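Local coordinates for predicted protein (Acinetobacter sp. RUH2624, PDB 4MEA), which hydrolyses epoxides as a secreted alpha/beta hydrolase of the Cif type and probably acts as a virulence factor, at residues Asn201-Phe204 with Ser205-Lys209; Phe188-Ile191 with Ala192-Ile196; Val315-Ser318 with Leu319-Leu323. All coordinates share one frame; numbering follows the deposited sequence.

Contact 1: Asn201-Phe204 with Ser205-Lys209; sequences NLFF and SYFIK
Asn201 and Ser205 open a run of i to i+4 pairings along one continuous helix, with the serine hydroxyl folded back onto the carbonyl and amide oxygens of Asn201 one turn earlier. Ser205 N donates to Asn201 O at 2.9 Å. Ser205 OG is 2.8 Å from Asn201 O and 2.9 Å from Asn201 OD1, both weak bonds, and the two oxygens compete for the single hydroxyl proton. With CG anti to the backbone N (chi1 -156°), the Asn201 amide reaches alongside the hydroxyl, and its other end, ND2, is bonded to Ser16. Leu202 takes part through its backbone: the bond from Tyr206 N to Leu202 O is stretched to 3.5 Å and is weak. At Phe203 the turn is firmer, with Phe207 N donating to Phe203 O at 2.9 Å in the carbonyl plane. Both phenylalanines hold CG anti to their own N, which lays the side chains side by side. Their ring planes are only 25° from parallel but slid apart, with centroids separated by 5.5 Å; the touch is made by Phe203 CZ against Phe207 CD1 at 3.7 Å. Phe203 CD2 sits over the centre of one face of the Phe204 ring. Phe204 CB is 4.2 Å from Ile208 CD1, a loose apolar contact beside the backbone bond from Ile208 N to Phe204 O. Around this helix, part of the insertion between strands 151-157 and 267-272 and consistent with an epoxide hydrolase cap, Ile196 of helix 191-198 packs on Phe203 and Phe204, helix 220-227 meets Asn201, Phe204 and Ser205, helix 13-25 borders Asn201, and Phe188 of the second subunit meets the Tyr206 ring edge-to-face.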
loop_
_atom_site.group_PDB
_atom_site.type_symbol
_atom_site.label_atom_id
_atom_site.label_comp_id
_atom_site.label_asym_id
_atom_site.label_seq_id
_atom_site.Cartn_x
_atom_site.Cartn_y
_atom_site.Cartn_z
ATOM N N ASN A 201 -1.263 -18.128 -0.214
ATOM C CA ASN A 201 -0.739 -18.489 -1.533
ATOM C C ASN A 201 -1.056 -17.416 -2.587
ATOM O O ASN A 201 -0.208 -17.074 -3.416
ATOM C CB ASN A 201 -1.252 -19.871 -1.972
ATOM C CG ASN A 201 -0.343 -20.535 -2.995
ATOM O OD1 ASN A 201 0.749 -20.044 -3.277
ATOM N ND2 ASN A 201 -0.792 -21.651 -3.557
ATOM N N LEU A 202 -2.268 -16.875 -2.538
ATOM C CA LEU A 202 -2.678 -15.833 -3.478
ATOM C C LEU A 202 -1.800 -14.598 -3.337
ATOM O O LEU A 202 -1.223 -14.117 -4.323
ATOM C CB LEU A 202 -4.156 -15.457 -3.262
ATOM C CG LEU A 202 -4.700 -14.217 -3.984
ATOM C CD1 LEU A 202 -4.633 -14.407 -5.497
ATOM C CD2 LEU A 202 -6.140 -13.924 -3.545
ATOM N N PHE A 203 -1.697 -14.074 -2.117
ATOM C CA PHE A 203 -0.908 -12.859 -1.903
ATOM C C PHE A 203 0.576 -13.036 -2.215
ATOM O O PHE A 203 1.152 -12.251 -2.969
ATOM C CB PHE A 203 -1.050 -12.295 -0.479
ATOM C CG PHE A 203 -0.235 -11.032 -0.264
ATOM C CD1 PHE A 203 -0.748 -9.795 -0.623
ATOM C CD2 PHE A 203 1.063 -11.095 0.242
ATOM C CE1 PHE A 203 -0.003 -8.640 -0.462
ATOM C CE2 PHE A 203 1.815 -9.938 0.414
ATOM C CZ PHE A 203 1.280 -8.708 0.062
ATOM N N PHE A 204 1.201 -14.043 -1.611
ATOM C CA PHE A 204 2.640 -14.233 -1.776
ATOM C C PHE A 204 3.067 -14.687 -3.173
ATOM O O PHE A 204 4.135 -14.292 -3.652
ATOM C CB PHE A 204 3.191 -15.185 -0.711
ATOM C CG PHE A 204 3.360 -14.544 0.647
ATOM C CD1 PHE A 204 4.453 -13.727 0.914
ATOM C CD2 PHE A 204 2.432 -14.761 1.651
ATOM C CE1 PHE A 204 4.618 -13.127 2.169
ATOM C CE2 PHE A 204 2.591 -14.173 2.909
ATOM C CZ PHE A 204 3.685 -13.362 3.167
ATOM N N SER A 205 2.266 -15.527 -3.828
ATOM C CA SER A 205 2.592 -15.907 -5.204
ATOM C C SER A 205 2.759 -14.649 -6.059
ATOM O O SER A 205 3.730 -14.516 -6.812
ATOM C CB SER A 205 1.527 -16.829 -5.809
ATOM O OG SER A 205 1.626 -18.145 -5.281
ATOM N N TYR A 206 1.812 -13.726 -5.935
ATOM C CA TYR A 206 1.856 -12.492 -6.714
ATOM C C TYR A 206 2.985 -11.576 -6.221
ATOM O O TYR A 206 3.793 -11.082 -7.010
ATOM C CB TYR A 206 0.499 -11.767 -6.684
ATOM C CG TYR A 206 0.459 -10.601 -7.641
ATOM C CD1 TYR A 206 0.139 -10.791 -8.980
ATOM C CD2 TYR A 206 0.779 -9.317 -7.210
ATOM C CE1 TYR A 206 0.128 -9.732 -9.865
ATOM C CE2 TYR A 206 0.770 -8.255 -8.081
ATOM C CZ TYR A 206 0.446 -8.468 -9.409
ATOM O OH TYR A 206 0.439 -7.396 -10.277
ATOM N N PHE A 207 3.048 -11.366 -4.910
ATOM C CA PHE A 207 4.087 -10.534 -4.302
ATOM C C PHE A 207 5.508 -11.015 -4.654
ATOM O O PHE A 207 6.342 -10.232 -5.121
ATOM C CB PHE A 207 3.904 -10.525 -2.776
ATOM C CG PHE A 207 4.866 -9.629 -2.044
ATOM C CD1 PHE A 207 4.514 -8.326 -1.720
ATOM C CD2 PHE A 207 6.111 -10.102 -1.650
ATOM C CE1 PHE A 207 5.402 -7.501 -1.031
ATOM C CE2 PHE A 207 7.004 -9.296 -0.959
ATOM C CZ PHE A 207 6.651 -7.988 -0.648
ATOM N N ILE A 208 5.781 -12.299 -4.428
ATOM C CA ILE A 208 7.109 -12.863 -4.718
ATOM C C ILE A 208 7.472 -12.771 -6.215
ATOM O O ILE A 208 8.572 -12.337 -6.568
ATOM C CB ILE A 208 7.228 -14.330 -4.219
ATOM C CG1 ILE A 208 7.262 -14.377 -2.689
ATOM C CG2 ILE A 208 8.461 -15.013 -4.801
ATOM C CD1 ILE A 208 7.053 -15.784 -2.129
ATOM N N LYS A 209 6.561 -13.175 -7.095
ATOM C CA LYS A 209 6.841 -13.071 -8.532
ATOM C C LYS A 209 7.057 -11.611 -8.976
ATOM O O LYS A 209 7.928 -11.336 -9.796
ATOM C CB LYS A 209 5.756 -13.748 -9.363
ATOM C CG LYS A 209 5.955 -15.249 -9.522
ATOM C CD LYS A 209 4.865 -15.815 -10.396
ATOM C CE LYS A 209 5.158 -17.231 -10.820
ATOM N NZ LYS A 209 4.057 -17.728 -11.686
#

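Contact 2: Phe188-Ile191 with Ala192-Ile196; sequences FGDI and AEKQI
Asp190 and Lys194 meet across the first turn of helix 191-198, in the insertion between strands 151-157 and 267-272 that probably forms the cap, with Asp190 at the N-cap position although its carboxylate makes no capping bond. Instead the side chains cross obliquely: Asp190 OD2 lies 3.3 Å from Lys194 CE, and the salt bridge to Lys194 NZ is long at 3.9 Å. Placing CG between the backbone N and the carbonyl carbon (chi1 62°) brings the carboxylate up to the extended lysine chain. One residue on, Ile191 offers its CG2 branch to the amide end of Gln195, 3.6 Å from OE1.

Backbone bonds from Lys194 N to Asp190 O and from Gln195 N to Ile191 O set the one-turn spacing of both pairs. Farther out, Ser8 of the second subunit bonds both Asp190 OD1 and Lys194 NZ, so the two polar ends are gathered at the dimer interface. Tyr185 holds Gln195 OE1, and Arg233 forms a salt bridge with Glu193 OE2.

Two waters serve the amides of this first turn. One accepts from Glu193 N and bonds weakly to Gly189 O; the other accepts from Ala192 N at 2.9 Å and lies 2.8 Å from Phe188 O.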
loop_
_atom_site.group_PDB
_atom_site.type_symbol
_atom_site.label_atom_id
_atom_site.label_comp_id
_atom_site.label_asym_id
_atom_site.label_seq_id
_atom_site.Cartn_x
_atom_site.Cartn_y
_atom_site.Cartn_z
ATOM N N PHE A 188 -0.930 -1.174 8.582
ATOM C CA PHE A 188 -2.299 -0.648 8.594
ATOM C C PHE A 188 -3.149 -1.564 9.467
ATOM O O PHE A 188 -3.714 -2.533 8.982
ATOM C CB PHE A 188 -2.819 -0.618 7.147
ATOM C CG PHE A 188 -4.134 0.114 6.943
ATOM C CD1 PHE A 188 -4.227 1.482 7.126
ATOM C CD2 PHE A 188 -5.259 -0.571 6.484
ATOM C CE1 PHE A 188 -5.422 2.154 6.900
ATOM C CE2 PHE A 188 -6.451 0.092 6.249
ATOM C CZ PHE A 188 -6.533 1.463 6.460
ATOM N N GLY A 189 -3.210 -1.269 10.764
ATOM C CA GLY A 189 -3.897 -2.139 11.711
ATOM C C GLY A 189 -3.453 -3.583 11.551
ATOM O O GLY A 189 -2.280 -3.851 11.282
ATOM N N ASP A 190 -4.384 -4.520 11.714
ATOM C CA ASP A 190 -4.087 -5.936 11.501
ATOM C C ASP A 190 -4.719 -6.454 10.202
ATOM O O ASP A 190 -4.946 -7.661 10.034
ATOM C CB ASP A 190 -4.515 -6.788 12.712
ATOM C CG ASP A 190 -6.015 -6.744 12.977
ATOM O OD1 ASP A 190 -6.721 -5.903 12.381
ATOM O OD2 ASP A 190 -6.490 -7.555 13.806
ATOM N N ILE A 191 -4.979 -5.528 9.284
ATOM C CA ILE A 191 -5.651 -5.829 8.025
ATOM C C ILE A 191 -4.834 -6.743 7.106
ATOM O O ILE A 191 -5.371 -7.696 6.534
ATOM C CB ILE A 191 -6.050 -4.521 7.279
ATOM C CG1 ILE A 191 -6.940 -3.650 8.177
ATOM C CG2 ILE A 191 -6.767 -4.844 5.972
ATOM C CD1 ILE A 191 -8.233 -4.313 8.599
ATOM N N ALA A 192 -3.546 -6.455 6.949
ATOM C CA ALA A 192 -2.702 -7.314 6.118
ATOM C C ALA A 192 -2.674 -8.718 6.719
ATOM O O ALA A 192 -2.854 -9.713 6.022
ATOM C CB ALA A 192 -1.288 -6.757 6.003
ATOM N N GLU A 193 -2.449 -8.791 8.022
ATOM C CA GLU A 193 -2.440 -10.087 8.700
ATOM C C GLU A 193 -3.711 -10.885 8.399
ATOM O O GLU A 193 -3.648 -12.046 7.986
ATOM C CB GLU A 193 -2.297 -9.906 10.210
ATOM C CG GLU A 193 -2.550 -11.199 10.986
ATOM C CD GLU A 193 -2.669 -10.965 12.474
ATOM O OE1 GLU A 193 -2.215 -9.896 12.954
ATOM O OE2 GLU A 193 -3.224 -11.852 13.161
ATOM N N LYS A 194 -4.863 -10.255 8.610
ATOM C CA LYS A 194 -6.152 -10.919 8.415
ATOM C C LYS A 194 -6.442 -11.263 6.948
ATOM O O LYS A 194 -6.901 -12.373 6.638
ATOM C CB LYS A 194 -7.284 -10.069 9.002
ATOM C CG LYS A 194 -7.381 -10.103 10.533
ATOM C CD LYS A 194 -8.590 -9.297 10.991
ATOM C CE LYS A 194 -8.875 -9.468 12.468
ATOM N NZ LYS A 194 -10.095 -8.726 12.830
ATOM N N GLN A 195 -6.181 -10.322 6.042
ATOM C CA GLN A 195 -6.476 -10.561 4.632
ATOM C C GLN A 195 -5.566 -11.639 4.052
ATOM O O GLN A 195 -6.017 -12.521 3.316
ATOM C CB GLN A 195 -6.353 -9.276 3.818
ATOM C CG GLN A 195 -7.475 -8.277 4.090
ATOM C CD GLN A 195 -7.445 -7.105 3.141
ATOM O OE1 GLN A 195 -6.383 -6.597 2.798
ATOM N NE2 GLN A 195 -8.614 -6.677 2.702
ATOM N N ILE A 196 -4.282 -11.555 4.377
ATOM C CA ILE A 196 -3.310 -12.502 3.844
ATOM C C ILE A 196 -3.512 -13.897 4.440
ATOM O O ILE A 196 -3.390 -14.899 3.729
ATOM C CB ILE A 196 -1.864 -11.984 4.002
ATOM C CG1 ILE A 196 -1.669 -10.746 3.111
ATOM C CG2 ILE A 196 -0.865 -13.065 3.609
ATOM C CD1 ILE A 196 -0.364 -9.976 3.344
HETATM O O HOH W 1 -1.815 -4.424 8.129
HETATM O O HOH W 2 -1.510 -6.760 9.642
#

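Contact 3: Val315-Ser318 with Leu319-Leu323; sequences VEKS and LSNFL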
loop_
_atom_site.group_PDB
_atom_site.type_symbol
_atom_site.label_atom_id
_atom_site.label_comp_id
_atom_site.label_asym_id
_atom_site.label_seq_id
_atom_site.Cartn_x
_atom_site.Cartn_y
_atom_site.Cartn_z
ATOM N N VAL A 315 25.639 -13.695 -6.279
ATOM C CA VAL A 315 25.741 -13.387 -4.855
ATOM C C VAL A 315 27.055 -13.934 -4.289
ATOM O O VAL A 315 27.804 -13.217 -3.620
ATOM C CB VAL A 315 24.550 -13.978 -4.045
ATOM C CG1 VAL A 315 24.792 -13.835 -2.555
ATOM C CG2 VAL A 315 23.231 -13.318 -4.441
ATOM N N GLU A 316 27.320 -15.209 -4.560
ATOM C CA GLU A 316 28.511 -15.880 -4.035
ATOM C C GLU A 316 29.790 -15.187 -4.497
ATOM O O GLU A 316 30.691 -14.914 -3.691
ATOM C CB GLU A 316 28.502 -17.371 -4.418
ATOM C CG GLU A 316 27.485 -18.179 -3.615
ATOM C CD GLU A 316 27.036 -19.470 -4.296
ATOM O OE1 GLU A 316 26.085 -20.102 -3.783
ATOM O OE2 GLU A 316 27.620 -19.852 -5.335
ATOM N N LYS A 317 29.862 -14.884 -5.790
ATOM C CA LYS A 317 31.022 -14.185 -6.325
ATOM C C LYS A 317 31.198 -12.824 -5.650
ATOM O O LYS A 317 32.309 -12.462 -5.264
ATOM C CB LYS A 317 30.932 -14.029 -7.845
ATOM C CG LYS A 317 32.147 -13.331 -8.438
ATOM C CD LYS A 317 32.234 -13.492 -9.947
ATOM C CE LYS A 317 33.497 -12.830 -10.486
ATOM N NZ LYS A 317 33.747 -13.155 -11.921
ATOM N N SER A 318 30.103 -12.082 -5.499
ATOM C CA SER A 318 30.153 -10.767 -4.852
ATOM C C SER A 318 30.568 -10.853 -3.385
ATOM O O SER A 318 31.392 -10.065 -2.913
ATOM C CB SER A 318 28.806 -10.039 -4.970
ATOM O OG SER A 318 28.404 -9.895 -6.324
ATOM N N LEU A 319 29.995 -11.799 -2.653
ATOM C CA LEU A 319 30.366 -11.964 -1.249
ATOM C C LEU A 319 31.814 -12.460 -1.102
ATOM O O LEU A 319 32.560 -11.976 -0.247
ATOM C CB LEU A 319 29.413 -12.924 -0.534
ATOM C CG LEU A 319 27.944 -12.544 -0.345
ATOM C CD1 LEU A 319 27.183 -13.756 0.187
ATOM C CD2 LEU A 319 27.761 -11.344 0.586
ATOM N N SER A 320 32.207 -13.422 -1.932
ATOM C CA SER A 320 33.558 -13.979 -1.847
ATOM C C SER A 320 34.628 -12.923 -2.092
ATOM O O SER A 320 35.622 -12.853 -1.364
ATOM C CB SER A 320 33.725 -15.145 -2.819
ATOM O OG SER A 320 32.969 -16.253 -2.377
ATOM N N ASN A 321 34.414 -12.100 -3.114
ATOM C CA ASN A 321 35.361 -11.048 -3.471
ATOM C C ASN A 321 35.440 -9.954 -2.411
ATOM O O ASN A 321 36.508 -9.389 -2.166
ATOM C CB ASN A 321 34.998 -10.428 -4.823
ATOM C CG ASN A 321 35.283 -11.356 -5.985
ATOM O OD1 ASN A 321 36.034 -12.325 -5.848
ATOM N ND2 ASN A 321 34.691 -11.060 -7.140
ATOM N N PHE A 322 34.300 -9.653 -1.796
ATOM C CA PHE A 322 34.247 -8.662 -0.731
ATOM C C PHE A 322 34.760 -9.197 0.606
ATOM O O PHE A 322 35.556 -8.535 1.278
ATOM C CB PHE A 322 32.822 -8.162 -0.544
ATOM C CG PHE A 322 32.655 -7.247 0.631
ATOM C CD1 PHE A 322 33.179 -5.964 0.606
ATOM C CD2 PHE A 322 31.961 -7.662 1.753
ATOM C CE1 PHE A 322 33.023 -5.114 1.690
ATOM C CE2 PHE A 322 31.794 -6.815 2.834
ATOM C CZ PHE A 322 32.326 -5.540 2.801
ATOM N N LEU A 323 34.282 -10.377 0.997
ATOM C CA LEU A 323 34.574 -10.934 2.320
ATOM C C LEU A 323 35.975 -11.529 2.407
ATOM O O LEU A 323 36.670 -11.354 3.407
ATOM C CB LEU A 323 33.551 -12.011 2.705
ATOM C CG LEU A 323 32.124 -11.566 3.013
ATOM C CD1 LEU A 323 31.290 -12.743 3.511
ATOM C CD2 LEU A 323 32.150 -10.440 4.046
#
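Val315 O receives the amide of Leu319 at 2.8 Å, nearly along the C=O axis, and the same i to i+4 spacing is repeated through the next three residues of this helix. Ser320 N bonds Glu316 O, Asn321 N bonds Lys317 O, and Phe322 N bonds Ser318 O at 3.1 Å, the longest and most bent of the four, with an N-H...O angle of 150°. The bonding continues within the second segment, where Leu323 N reaches Leu319 O.

Glu316 O accepts twice from one residue: besides the Ser320 amide it takes the hydroxyl, with Ser320 OG 3.0 Å away and above the carbonyl plane. The serine OG lies anti to its own carbonyl carbon (chi1 -70°), folding the hydroxyl back against the preceding turn; Tyr81 OH, of helix 75-81, is its stronger partner. Val315 and Leu319 run side by side, pointing the same way, and their methyls CG1 and CD1 meet at 3.6 Å. On an exposed part of the helix, Lys317 and Asn321 are angled across each other; the aliphatic CG of Lys317 is 3.6 Å from Asn321 ND2. The hydroxyl of Ser318 is bonded to Gly314 O, one turn earlier.

The flank facing inward is set against the central sheet of the alpha/beta hydrolase fold. Val315 touches Met157 and Leu319 touches Val155 on strand 151-157; Leu319 and Phe322 also reach Met268 on strand 267-272, while Ser318 packs on Ile298 and Leu300 of the edge strand 295-300. Helix 75-81 borders Glu316 and Leu319, and Lys153 bonds the carbonyls of Phe322 and Leu323, joining the end of helix 307-323 to strand 151-157.

From the N terminus, contact 2 comes first, at the entry from a loop into helix 191-198; contact 1 follows on the next helix, 200-211, and contact 3 lies near the C-terminal end, on helix 307-323. All three are local, so none closes a long loop, and they stand in series without nesting or crossing. Contacts 1 and 2 touch: Ile196 CD1 meets Phe203 CD2 at 3.6 Å, tying the consecutive helices together, and both also reach the second subunit. Contact 3 stands apart, its centre about 38 Å from that of contact 2 and on the opposite side of the chain's centre; its helix packs on the central sheet.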